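Local coordinates for protein NADH dehydrogenase, putative (PDB 5JWC) that probably oxidises NADH through its FAD cofactor and passes the electrons to ubiquinone, as a type II NADH dehydrogenase of the malaria parasite, at residues Asn80-Glu84 with Leu496-Ser501; His352-Ile358 with Gln405-Tyr409; Lys185-Leu189 with Ile222-Ser227. All coordinates share one frame; numbering follows the deposited sequence.

Interaction 1 of 3, residues Asn80-Glu84 with Leu496-Ser501; sequences NVCTE and LLSWKS. With TRT (fragment of triton X-100), chain T; 4W0 (5-fluoro-3-methyl-2-{4-[4-(trifluoromethoxy)benzyl]phenyl}quinolin-4(1H)-one), chain K.
Lys500 reaches across from helix 499-515 to the backbone of Asn80-Glu84. Its CB leaves with CG anti to the backbone N, chi1 -179°. The chain then bends at chi2 and chi3. CD passes Asn80 O, and CE comes to 3.5 Å from Glu84 OE2. The tip, NZ, donates to Asn80 O at 3.0 Å, in the carbonyl plane. It also donates to Thr83 O at 2.8 Å, tilted from the plane of Thr83's own carbonyl. A salt bridge to Glu84 OE2, weak as a hydrogen bond, adds to the grip. A water accepts from NZ and donates to Thr83 OG1, which is itself bonded to Val79 O. Ser498 is the N-cap of helix 499-515: its OG accepts from Ser501 N at 3.2 Å. This helix belongs to the C-terminal region, and Asn80-Glu84 to the pyridine nucleotide-disulphide oxidoreductase fold, so the contact ties the two together. Glu84 OE1 is gripped by two hydroxyls. It accepts from Ser498 OG at 2.7 Å, on the syn side, and from Ser501 OG at 2.6 Å, which comes from above the carboxylate plane. A water links the same OE1 to Leu497 N. The bend at chi2 of Glu84, -74°, turns the carboxylate to the helix start. Val81 CG1 packs loosely on Leu496 CD1. At the margins, Asn80 touches the quinolone inhibitor RYL-552, and Trp499 CE3 lies 3.4 Å from C12 of a Triton X-100 fragment.

Interaction 2 of 3, residues His352-Ile358 with Gln405-Tyr409; sequences HEHTNEI and QFHDY
The backbones of His352 and His407 approach to 5.5 Å between CA atoms, where the start of helix 355-361 meets the side of helix 403-416. This is helix-to-helix packing in the helical insertion domain of PfNDH2. His354 is the N-cap residue of the first helix. Thr355, in that helix's first turn, reaches His407 through its hydroxyl. His407 ND1 donates to Thr355 OG1 at 3.1 Å, with the hydroxyl 19° out of the imidazole plane. Thr355 OG1 in turn donates to His352 O at 2.8 Å, from above the carbonyl plane. The hydroxyl accepts from the ring and donates to the backbone, and two bonds fix it. The CG of His407 is anti to the backbone N, chi1 170°, which carries the ring across to the first helix. His352 lays its CB over one face of this ring, a CH-pi contact 4.2 Å from the centroid. The two imidazole planes stand at 90°. His407 CE1 meets the edge of the His352 ring, 3.8 Å from CD2. Further along helix 403-416, Asp414 bonds with His352 ND1 and Phe411 meets the ring edge-to-face. The apolar side of the contact lies around Phe406. Thr355 CG2 and Ile358 CG2 both come to the edge of its ring, near the ring plane. Leu362 and Met401 also touch Phe406. Ile358 CG2 is 3.9 Å from Phe406 CE2.

Interaction 3 of 3, residues Lys185-Leu189 with Ile222-Ser227; sequences KKKML and IFNFIS
Leu189 and Phe225 form the apolar middle of this contact. Leu189 CD1 sits 3.9 Å from Phe225 CB and 4.1 Å from Ile222 CB. Leu189 CB rests on Ile226 CG1 at 4.0 Å. The Phe225 ring lies obliquely against two lysine chains. Lys185 CD is 3.7 Å from Phe225 CD2, and Lys186 CG lies near CD1. Lys185 is extended beyond CG, which brings CD against the CD2 and CE2 atoms of the ring and carries NZ on to Ile222 CG2. The direct hydrogen bond is between backbones: Ser227 N donates to Leu189 O at 3.0 Å, nearly straight at 167°. The same oxygen receives a CA-H...O contact from Ile226. One water adds a bridge. It donates to Lys186 O and Phe225 O and accepts from Ser227 OG at 2.7 Å. A type I turn, Phe223 to Ile226, brings Phe225 and Ile226 to the end of helix 182-188. In the fold, helix 182-188 here gives way to strand 190-194 and helix 220-223 to strand 227-232. These strands are neighbours in the parallel sheet of what is probably the NADH-binding, Rossmann-type domain, as in this family. Helix 158-174 packs on Leu189 and Ile222, and helix 198-218 on Ile226.

Overall arrangement
The three contacts lie far apart and share no helix or strand. Interaction 1 is the most buried and the nearest to the chain's centre. It joins residues more than 400 positions apart, and lysine-to-carbonyl, serine-to-carboxylate and salt-bridge bonds dominate it. Interactions 2 and 3 are partly buried, on opposite sides of the centre, with centres about 64 Å apart. Each joins parts closer in sequence. Interaction 2 is packing within the helical insertion, with a histidine-threonine bond beside apolar contacts. Interaction 3 lies at the start of neighbouring strands and is mainly apolar, with one backbone bond and a water. Interaction 1 alone touches bound ligands and the second subunit.

Interaction 1 of 3, residues Asn80-Glu84 with Leu496-Ser501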
loop_
_atom_site.group_PDB
_atom_site.type_symbol
_atom_site.label_atom_id
_atom_site.label_comp_id
_atom_site.label_asym_id
_atom_site.label_seq_id
_atom_site.Cartn_x
_atom_site.Cartn_y
_atom_site.Cartn_z
ATOM N N ASN A 80 7.122 -4.375 1.710
ATOM C CA ASN A 80 7.696 -5.152 2.823
ATOM C C ASN A 80 9.160 -5.554 2.604
ATOM O O ASN A 80 9.894 -5.806 3.575
ATOM C CB ASN A 80 6.846 -6.402 3.103
ATOM C CG ASN A 80 5.473 -6.049 3.682
ATOM O OD1 ASN A 80 4.439 -6.341 3.087
ATOM N ND2 ASN A 80 5.472 -5.381 4.834
ATOM N N VAL A 81 9.584 -5.638 1.342
ATOM C CA VAL A 81 10.983 -5.933 1.030
ATOM C C VAL A 81 11.841 -4.705 1.258
ATOM O O VAL A 81 13.000 -4.823 1.649
ATOM C CB VAL A 81 11.194 -6.400 -0.447
ATOM C CG1 VAL A 81 12.667 -6.771 -0.701
ATOM C CG2 VAL A 81 10.316 -7.577 -0.764
ATOM N N CYS A 82 11.255 -3.528 1.057
ATOM C CA CYS A 82 12.023 -2.286 0.973
ATOM C C CYS A 82 12.041 -1.423 2.237
ATOM O O CYS A 82 12.595 -0.317 2.218
ATOM C CB CYS A 82 11.473 -1.418 -0.162
ATOM S SG CYS A 82 11.492 -2.150 -1.767
ATOM N N THR A 83 11.411 -1.886 3.313
ATOM C CA THR A 83 11.352 -1.085 4.541
ATOM C C THR A 83 11.665 -1.905 5.781
ATOM O O THR A 83 11.571 -3.140 5.778
ATOM C CB THR A 83 9.959 -0.445 4.759
ATOM O OG1 THR A 83 8.965 -1.456 4.615
ATOM C CG2 THR A 83 9.661 0.662 3.749
ATOM N N GLU A 84 12.054 -1.198 6.836
ATOM C CA GLU A 84 12.125 -1.769 8.183
ATOM C C GLU A 84 11.526 -0.757 9.152
ATOM O O GLU A 84 11.868 0.424 9.101
ATOM C CB GLU A 84 13.568 -2.071 8.610
ATOM C CG GLU A 84 14.368 -2.946 7.665
ATOM C CD GLU A 84 13.942 -4.406 7.711
ATOM O OE1 GLU A 84 14.553 -5.237 7.003
ATOM O OE2 GLU A 84 12.999 -4.724 8.456
ATOM N N LEU A 496 19.984 -7.320 2.587
ATOM C CA LEU A 496 18.784 -6.987 3.351
ATOM C C LEU A 496 19.059 -7.122 4.870
ATOM O O LEU A 496 19.853 -7.950 5.280
ATOM C CB LEU A 496 17.620 -7.875 2.902
ATOM C CG LEU A 496 17.074 -7.556 1.512
ATOM C CD1 LEU A 496 16.071 -8.627 1.075
ATOM C CD2 LEU A 496 16.435 -6.140 1.473
ATOM N N LEU A 497 18.420 -6.289 5.688
ATOM C CA LEU A 497 18.825 -6.153 7.100
ATOM C C LEU A 497 17.985 -6.950 8.102
ATOM O O LEU A 497 18.167 -6.802 9.316
ATOM C CB LEU A 497 18.812 -4.678 7.486
ATOM C CG LEU A 497 19.820 -3.889 6.635
ATOM C CD1 LEU A 497 19.692 -2.422 6.920
ATOM C CD2 LEU A 497 21.250 -4.363 6.942
ATOM N N SER A 498 17.068 -7.786 7.613
ATOM C CA SER A 498 16.297 -8.652 8.504
ATOM C C SER A 498 15.825 -9.894 7.765
ATOM O O SER A 498 15.717 -9.887 6.536
ATOM C CB SER A 498 15.090 -7.916 9.086
ATOM O OG SER A 498 14.125 -7.689 8.080
ATOM N N TRP A 499 15.534 -10.949 8.518
ATOM C CA TRP A 499 14.955 -12.159 7.943
ATOM C C TRP A 499 13.553 -11.917 7.386
ATOM O O TRP A 499 13.176 -12.533 6.400
ATOM C CB TRP A 499 14.933 -13.280 8.988
ATOM C CG TRP A 499 16.314 -13.760 9.306
ATOM C CD1 TRP A 499 17.022 -13.540 10.459
ATOM C CD2 TRP A 499 17.183 -14.489 8.433
ATOM N NE1 TRP A 499 18.267 -14.115 10.359
ATOM C CE2 TRP A 499 18.388 -14.708 9.126
ATOM C CE3 TRP A 499 17.047 -15.002 7.138
ATOM C CZ2 TRP A 499 19.455 -15.404 8.567
ATOM C CZ3 TRP A 499 18.107 -15.695 6.583
ATOM C CH2 TRP A 499 19.297 -15.886 7.296
ATOM N N LYS A 500 12.785 -11.033 8.018
ATOM C CA LYS A 500 11.478 -10.637 7.497
ATOM C C LYS A 500 11.603 -10.139 6.041
ATOM O O LYS A 500 10.876 -10.575 5.154
ATOM C CB LYS A 500 10.854 -9.538 8.388
ATOM C CG LYS A 500 9.460 -9.051 7.949
ATOM C CD LYS A 500 9.536 -7.879 6.955
ATOM C CE LYS A 500 10.251 -6.660 7.562
ATOM N NZ LYS A 500 10.474 -5.582 6.537
ATOM N N SER A 501 12.524 -9.215 5.809
ATOM C CA SER A 501 12.691 -8.659 4.469
ATOM C C SER A 501 13.160 -9.727 3.480
ATOM O O SER A 501 12.761 -9.714 2.319
ATOM C CB SER A 501 13.669 -7.498 4.500
ATOM O OG SER A 501 13.099 -6.425 5.231
HETATM O O21 TRT T . 13.522 -14.051 12.987
HETATM C C20 TRT T . 12.379 -14.714 13.494
HETATM C C19 TRT T . 12.252 -16.118 12.888
HETATM O O18 TRT T . 12.037 -16.048 11.445
HETATM C C17 TRT T . 13.238 -16.046 10.687
HETATM C C16 TRT T . 13.086 -16.954 9.423
HETATM O O15 TRT T . 14.361 -16.852 8.721
HETATM C C12 TRT T . 14.330 -17.102 7.307
HETATM C C13 TRT T . 13.449 -16.368 6.467
HETATM C C14 TRT T . 13.441 -16.612 5.092
HETATM C C11 TRT T . 15.194 -18.059 6.772
HETATM C C10 TRT T . 15.182 -18.305 5.390
HETATM C C9 TRT T . 14.327 -17.560 4.556
HETATM C C6 TRT T . 14.296 -17.895 3.072
HETATM C C8 TRT T . 13.923 -16.690 2.191
HETATM C C7 TRT T . 15.623 -18.480 2.588
HETATM C C5 TRT T . 13.274 -19.081 3.272
HETATM C C1 TRT T . 11.884 -19.348 2.570
HETATM C C2 TRT T . 10.987 -18.153 2.219
HETATM C C4 TRT T . 12.218 -20.180 1.332
HETATM C C3 TRT T . 11.077 -20.186 3.555
HETATM C C1 4W0 K . -2.687 -3.871 5.814
HETATM C C2 4W0 K . -2.037 -2.742 5.294
HETATM C C3 4W0 K . -0.693 -2.853 4.893
HETATM C C4 4W0 K . 0.028 -4.065 4.993
HETATM C C5 4W0 K . -0.634 -5.180 5.511
HETATM C C6 4W0 K . -1.971 -5.093 5.919
HETATM O O1 4W0 K . 4.608 8.035 3.171
HETATM C C7 4W0 K . 1.475 -4.159 4.563
HETATM C C8 4W0 K . 2.121 -2.977 4.018
HETATM C C9 4W0 K . 1.334 -1.721 3.949
HETATM C C10 4W0 K . 1.809 -0.446 3.350
HETATM C C11 4W0 K . 2.164 -0.545 2.007
HETATM C C12 4W0 K . 2.598 0.572 1.334
HETATM C C13 4W0 K . 2.615 1.765 2.014
HETATM C C14 4W0 K . 2.221 1.887 3.341
HETATM C C15 4W0 K . 1.803 0.759 4.016
HETATM O O2 4W0 K . 2.114 -5.198 4.654
HETATM N N 4W0 K . -0.035 -1.662 4.345
HETATM C C16 4W0 K . 3.057 2.924 1.186
HETATM C C17 4W0 K . 3.470 4.241 1.766
HETATM C C18 4W0 K . 4.545 4.347 2.633
HETATM C C19 4W0 K . 4.922 5.601 3.098
HETATM C C20 4W0 K . 4.238 6.743 2.694
HETATM C C21 4W0 K . 3.172 6.617 1.802
HETATM C C22 4W0 K . 2.791 5.371 1.333
HETATM C C23 4W0 K . 3.564 -3.072 3.563
HETATM F F1 4W0 K . 0.020 -6.323 5.620
HETATM C C24 4W0 K . 4.528 8.393 4.554
HETATM F F2 4W0 K . 3.645 7.564 5.136
HETATM F F3 4W0 K . 4.093 9.661 4.703
HETATM F F4 4W0 K . 5.754 8.380 5.138
HETATM O O HOH W 1 14.259 -3.650 3.708
HETATM O O HOH W 2 8.218 -3.673 6.390
HETATM O O HOH W 3 16.315 -4.571 5.126
#

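Interaction 2 of 3, residues His352-Ile358 with Gln405-Tyr409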
loop_
_atom_site.group_PDB
_atom_site.type_symbol
_atom_site.label_atom_id
_atom_site.label_comp_id
_atom_site.label_asym_id
_atom_site.label_seq_id
_atom_site.Cartn_x
_atom_site.Cartn_y
_atom_site.Cartn_z
ATOM N N HIS A 352 50.493 17.933 5.051
ATOM C CA HIS A 352 51.533 18.936 4.881
ATOM C C HIS A 352 51.666 19.858 6.101
ATOM O O HIS A 352 52.678 20.537 6.245
ATOM C CB HIS A 352 51.325 19.739 3.587
ATOM C CG HIS A 352 50.253 20.785 3.640
ATOM N ND1 HIS A 352 48.946 20.528 3.286
ATOM C CD2 HIS A 352 50.316 22.115 3.890
ATOM C CE1 HIS A 352 48.237 21.649 3.371
ATOM N NE2 HIS A 352 49.052 22.620 3.736
ATOM N N GLU A 353 50.676 19.850 6.993
ATOM C CA GLU A 353 50.800 20.583 8.250
ATOM C C GLU A 353 51.511 19.759 9.302
ATOM O O GLU A 353 51.679 20.220 10.427
ATOM C CB GLU A 353 49.432 21.011 8.781
ATOM C CG GLU A 353 48.760 22.066 7.939
ATOM C CD GLU A 353 47.415 22.487 8.503
ATOM O OE1 GLU A 353 46.873 21.765 9.379
ATOM O OE2 GLU A 353 46.906 23.545 8.073
ATOM N N HIS A 354 51.949 18.556 8.937
ATOM C CA HIS A 354 52.689 17.701 9.861
ATOM C C HIS A 354 53.935 17.110 9.198
ATOM O O HIS A 354 54.368 16.004 9.523
ATOM C CB HIS A 354 51.779 16.586 10.403
ATOM C CG HIS A 354 50.602 17.100 11.173
ATOM N ND1 HIS A 354 49.479 17.622 10.564
ATOM C CD2 HIS A 354 50.393 17.222 12.508
ATOM C CE1 HIS A 354 48.623 18.024 11.485
ATOM N NE2 HIS A 354 49.151 17.794 12.672
ATOM N N THR A 355 54.507 17.869 8.269
ATOM C CA THR A 355 55.638 17.406 7.470
ATOM C C THR A 355 56.801 16.882 8.323
ATOM O O THR A 355 57.236 15.738 8.157
ATOM C CB THR A 355 56.141 18.533 6.549
ATOM O OG1 THR A 355 55.024 19.142 5.875
ATOM C CG2 THR A 355 57.125 17.990 5.513
ATOM N N ASN A 356 57.280 17.696 9.261
ATOM C CA ASN A 356 58.411 17.291 10.095
ATOM C C ASN A 356 58.155 16.043 10.912
ATOM O O ASN A 356 59.041 15.193 11.053
ATOM C CB ASN A 356 58.824 18.427 11.018
ATOM C CG ASN A 356 59.266 19.651 10.248
ATOM O OD1 ASN A 356 59.943 19.537 9.222
ATOM N ND2 ASN A 356 58.887 20.829 10.734
ATOM N N GLU A 357 56.946 15.920 11.444
ATOM C CA GLU A 357 56.596 14.722 12.202
ATOM C C GLU A 357 56.673 13.482 11.330
ATOM O O GLU A 357 57.160 12.432 11.752
ATOM C CB GLU A 357 55.200 14.856 12.797
ATOM C CG GLU A 357 55.106 15.940 13.837
ATOM C CD GLU A 357 53.678 16.231 14.236
ATOM O OE1 GLU A 357 52.976 15.285 14.660
ATOM O OE2 GLU A 357 53.262 17.406 14.123
ATOM N N ILE A 358 56.165 13.600 10.107
ATOM C CA ILE A 358 56.168 12.470 9.189
ATOM C C ILE A 358 57.594 12.114 8.776
ATOM O O ILE A 358 57.952 10.943 8.703
ATOM C CB ILE A 358 55.288 12.757 7.961
ATOM C CG1 ILE A 358 53.821 12.793 8.399
ATOM C CG2 ILE A 358 55.472 11.681 6.903
ATOM C CD1 ILE A 358 52.904 13.372 7.385
ATOM N N GLN A 405 60.444 19.791 -0.778
ATOM C CA GLN A 405 59.862 19.026 -1.872
ATOM C C GLN A 405 58.908 17.976 -1.311
ATOM O O GLN A 405 57.862 17.697 -1.893
ATOM C CB GLN A 405 60.954 18.359 -2.714
ATOM C CG GLN A 405 61.800 19.342 -3.525
ATOM C CD GLN A 405 62.989 18.674 -4.195
ATOM O OE1 GLN A 405 63.363 17.536 -3.867
ATOM N NE2 GLN A 405 63.581 19.371 -5.150
ATOM N N PHE A 406 59.294 17.393 -0.179
ATOM C CA PHE A 406 58.471 16.405 0.498
ATOM C C PHE A 406 57.173 17.047 0.973
ATOM O O PHE A 406 56.087 16.493 0.800
ATOM C CB PHE A 406 59.227 15.787 1.672
ATOM C CG PHE A 406 58.538 14.600 2.264
ATOM C CD1 PHE A 406 58.368 13.444 1.519
ATOM C CD2 PHE A 406 58.041 14.642 3.557
ATOM C CE1 PHE A 406 57.725 12.347 2.052
ATOM C CE2 PHE A 406 57.401 13.543 4.097
ATOM C CZ PHE A 406 57.242 12.395 3.348
ATOM N N HIS A 407 57.310 18.233 1.558
ATOM C CA HIS A 407 56.179 19.049 1.958
ATOM C C HIS A 407 55.219 19.240 0.778
ATOM O O HIS A 407 54.008 19.035 0.903
ATOM C CB HIS A 407 56.681 20.393 2.487
ATOM C CG HIS A 407 55.604 21.409 2.702
ATOM N ND1 HIS A 407 54.957 21.562 3.911
ATOM C CD2 HIS A 407 55.050 22.314 1.861
ATOM C CE1 HIS A 407 54.065 22.530 3.811
ATOM N NE2 HIS A 407 54.097 23.003 2.577
ATOM N N ASP A 408 55.762 19.621 -0.375
ATOM C CA ASP A 408 54.936 19.836 -1.560
ATOM C C ASP A 408 54.256 18.548 -2.032
ATOM O O ASP A 408 53.127 18.579 -2.514
ATOM C CB ASP A 408 55.770 20.424 -2.698
ATOM C CG ASP A 408 56.230 21.842 -2.414
ATOM O OD1 ASP A 408 55.699 22.479 -1.476
ATOM O OD2 ASP A 408 57.108 22.324 -3.153
ATOM N N TYR A 409 54.955 17.431 -1.901
ATOM C CA TYR A 409 54.424 16.127 -2.263
ATOM C C TYR A 409 53.253 15.759 -1.352
ATOM O O TYR A 409 52.210 15.320 -1.827
ATOM C CB TYR A 409 55.507 15.059 -2.171
ATOM C CG TYR A 409 55.084 13.693 -2.683
ATOM C CD1 TYR A 409 54.707 13.512 -4.012
ATOM C CD2 TYR A 409 55.102 12.577 -1.853
ATOM C CE1 TYR A 409 54.344 12.254 -4.497
ATOM C CE2 TYR A 409 54.738 11.318 -2.323
ATOM C CZ TYR A 409 54.357 11.160 -3.645
ATOM O OH TYR A 409 53.989 9.905 -4.113
#

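Interaction 3 of 3, residues Lys185-Leu189 with Ile222-Ser227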
loop_
_atom_site.group_PDB
_atom_site.type_symbol
_atom_site.label_atom_id
_atom_site.label_comp_id
_atom_site.label_asym_id
_atom_site.label_seq_id
_atom_site.Cartn_x
_atom_site.Cartn_y
_atom_site.Cartn_z
ATOM N N LYS A 185 -3.102 9.454 -27.282
ATOM C CA LYS A 185 -2.595 8.280 -26.583
ATOM C C LYS A 185 -1.070 8.212 -26.655
ATOM O O LYS A 185 -0.407 7.964 -25.641
ATOM C CB LYS A 185 -3.196 6.993 -27.163
ATOM C CG LYS A 185 -4.680 6.763 -26.877
ATOM C CD LYS A 185 -5.107 5.374 -27.356
ATOM C CE LYS A 185 -6.605 5.302 -27.634
ATOM N NZ LYS A 185 -7.073 3.934 -28.005
ATOM N N LYS A 186 -0.517 8.416 -27.852
ATOM C CA LYS A 186 0.930 8.355 -28.036
ATOM C C LYS A 186 1.614 9.384 -27.146
ATOM O O LYS A 186 2.679 9.130 -26.614
ATOM C CB LYS A 186 1.328 8.599 -29.490
ATOM C CG LYS A 186 0.905 7.521 -30.461
ATOM C CD LYS A 186 1.409 7.870 -31.870
ATOM C CE LYS A 186 0.725 7.049 -32.950
ATOM N NZ LYS A 186 1.070 7.549 -34.320
ATOM N N LYS A 187 0.987 10.540 -26.985
ATOM C CA LYS A 187 1.538 11.574 -26.125
ATOM C C LYS A 187 1.424 11.194 -24.655
ATOM O O LYS A 187 2.375 11.354 -23.889
ATOM C CB LYS A 187 0.841 12.910 -26.370
ATOM C CG LYS A 187 1.050 13.475 -27.774
ATOM C CD LYS A 187 0.655 14.945 -27.804
ATOM C CE LYS A 187 0.558 15.480 -29.226
ATOM N NZ LYS A 187 0.099 16.906 -29.233
ATOM N N MET A 188 0.261 10.681 -24.263
ATOM C CA MET A 188 0.020 10.338 -22.864
ATOM C C MET A 188 0.800 9.105 -22.424
ATOM O O MET A 188 1.157 8.986 -21.261
ATOM C CB MET A 188 -1.468 10.108 -22.615
ATOM C CG MET A 188 -2.226 11.361 -22.232
ATOM S SD MET A 188 -3.978 10.993 -21.952
ATOM C CE MET A 188 -4.544 10.783 -23.636
ATOM N N LEU A 189 1.057 8.186 -23.342
ATOM C CA LEU A 189 1.733 6.945 -22.977
ATOM C C LEU A 189 3.244 7.038 -23.207
ATOM O O LEU A 189 3.931 6.030 -23.339
ATOM C CB LEU A 189 1.121 5.777 -23.761
ATOM C CG LEU A 189 -0.341 5.529 -23.381
ATOM C CD1 LEU A 189 -1.067 4.687 -24.429
ATOM C CD2 LEU A 189 -0.368 4.811 -22.040
ATOM N N ILE A 222 -3.588 -0.866 -26.489
ATOM C CA ILE A 222 -2.836 0.384 -26.415
ATOM C C ILE A 222 -1.339 0.141 -26.286
ATOM O O ILE A 222 -0.569 1.094 -26.227
ATOM C CB ILE A 222 -3.294 1.289 -25.240
ATOM C CG1 ILE A 222 -3.101 0.582 -23.892
ATOM C CG2 ILE A 222 -4.748 1.748 -25.425
ATOM C CD1 ILE A 222 -3.414 1.487 -22.697
ATOM N N PHE A 223 -0.932 -1.127 -26.257
ATOM C CA PHE A 223 0.470 -1.480 -26.070
ATOM C C PHE A 223 1.359 -0.748 -27.055
ATOM O O PHE A 223 2.402 -0.204 -26.677
ATOM C CB PHE A 223 0.690 -2.982 -26.213
ATOM C CG PHE A 223 2.146 -3.368 -26.282
ATOM C CD1 PHE A 223 2.927 -3.390 -25.134
ATOM C CD2 PHE A 223 2.742 -3.687 -27.500
ATOM C CE1 PHE A 223 4.281 -3.731 -25.196
ATOM C CE2 PHE A 223 4.091 -4.026 -27.572
ATOM C CZ PHE A 223 4.862 -4.050 -26.414
ATOM N N ASN A 224 0.918 -0.715 -28.310
ATOM C CA ASN A 224 1.700 -0.162 -29.411
ATOM C C ASN A 224 1.905 1.338 -29.320
ATOM O O ASN A 224 2.782 1.874 -29.982
ATOM C CB ASN A 224 1.025 -0.487 -30.748
ATOM C CG ASN A 224 1.182 -1.942 -31.147
ATOM O OD1 ASN A 224 2.250 -2.550 -30.963
ATOM N ND2 ASN A 224 0.115 -2.514 -31.703
ATOM N N PHE A 225 1.106 2.020 -28.504
ATOM C CA PHE A 225 1.260 3.466 -28.339
ATOM C C PHE A 225 2.204 3.871 -27.210
ATOM O O PHE A 225 2.489 5.048 -27.033
ATOM C CB PHE A 225 -0.108 4.102 -28.112
ATOM C CG PHE A 225 -1.099 3.764 -29.182
ATOM C CD1 PHE A 225 -0.720 3.815 -30.515
ATOM C CD2 PHE A 225 -2.392 3.374 -28.866
ATOM C CE1 PHE A 225 -1.619 3.506 -31.522
ATOM C CE2 PHE A 225 -3.297 3.062 -29.873
ATOM C CZ PHE A 225 -2.909 3.127 -31.198
ATOM N N ILE A 226 2.667 2.899 -26.440
ATOM C CA ILE A 226 3.523 3.177 -25.291
ATOM C C ILE A 226 4.975 3.368 -25.718
ATOM O O ILE A 226 5.492 2.593 -26.517
ATOM C CB ILE A 226 3.446 2.045 -24.254
ATOM C CG1 ILE A 226 1.991 1.852 -23.795
ATOM C CG2 ILE A 226 4.375 2.354 -23.059
ATOM C CD1 ILE A 226 1.784 0.650 -22.928
ATOM N N SER A 227 5.630 4.394 -25.183
ATOM C CA SER A 227 7.054 4.552 -25.410
ATOM C C SER A 227 7.766 4.984 -24.144
ATOM O O SER A 227 7.153 5.525 -23.219
ATOM C CB SER A 227 7.323 5.575 -26.523
ATOM O OG SER A 227 6.666 6.807 -26.249
HETATM O O HOH W 4 4.022 7.076 -26.801
#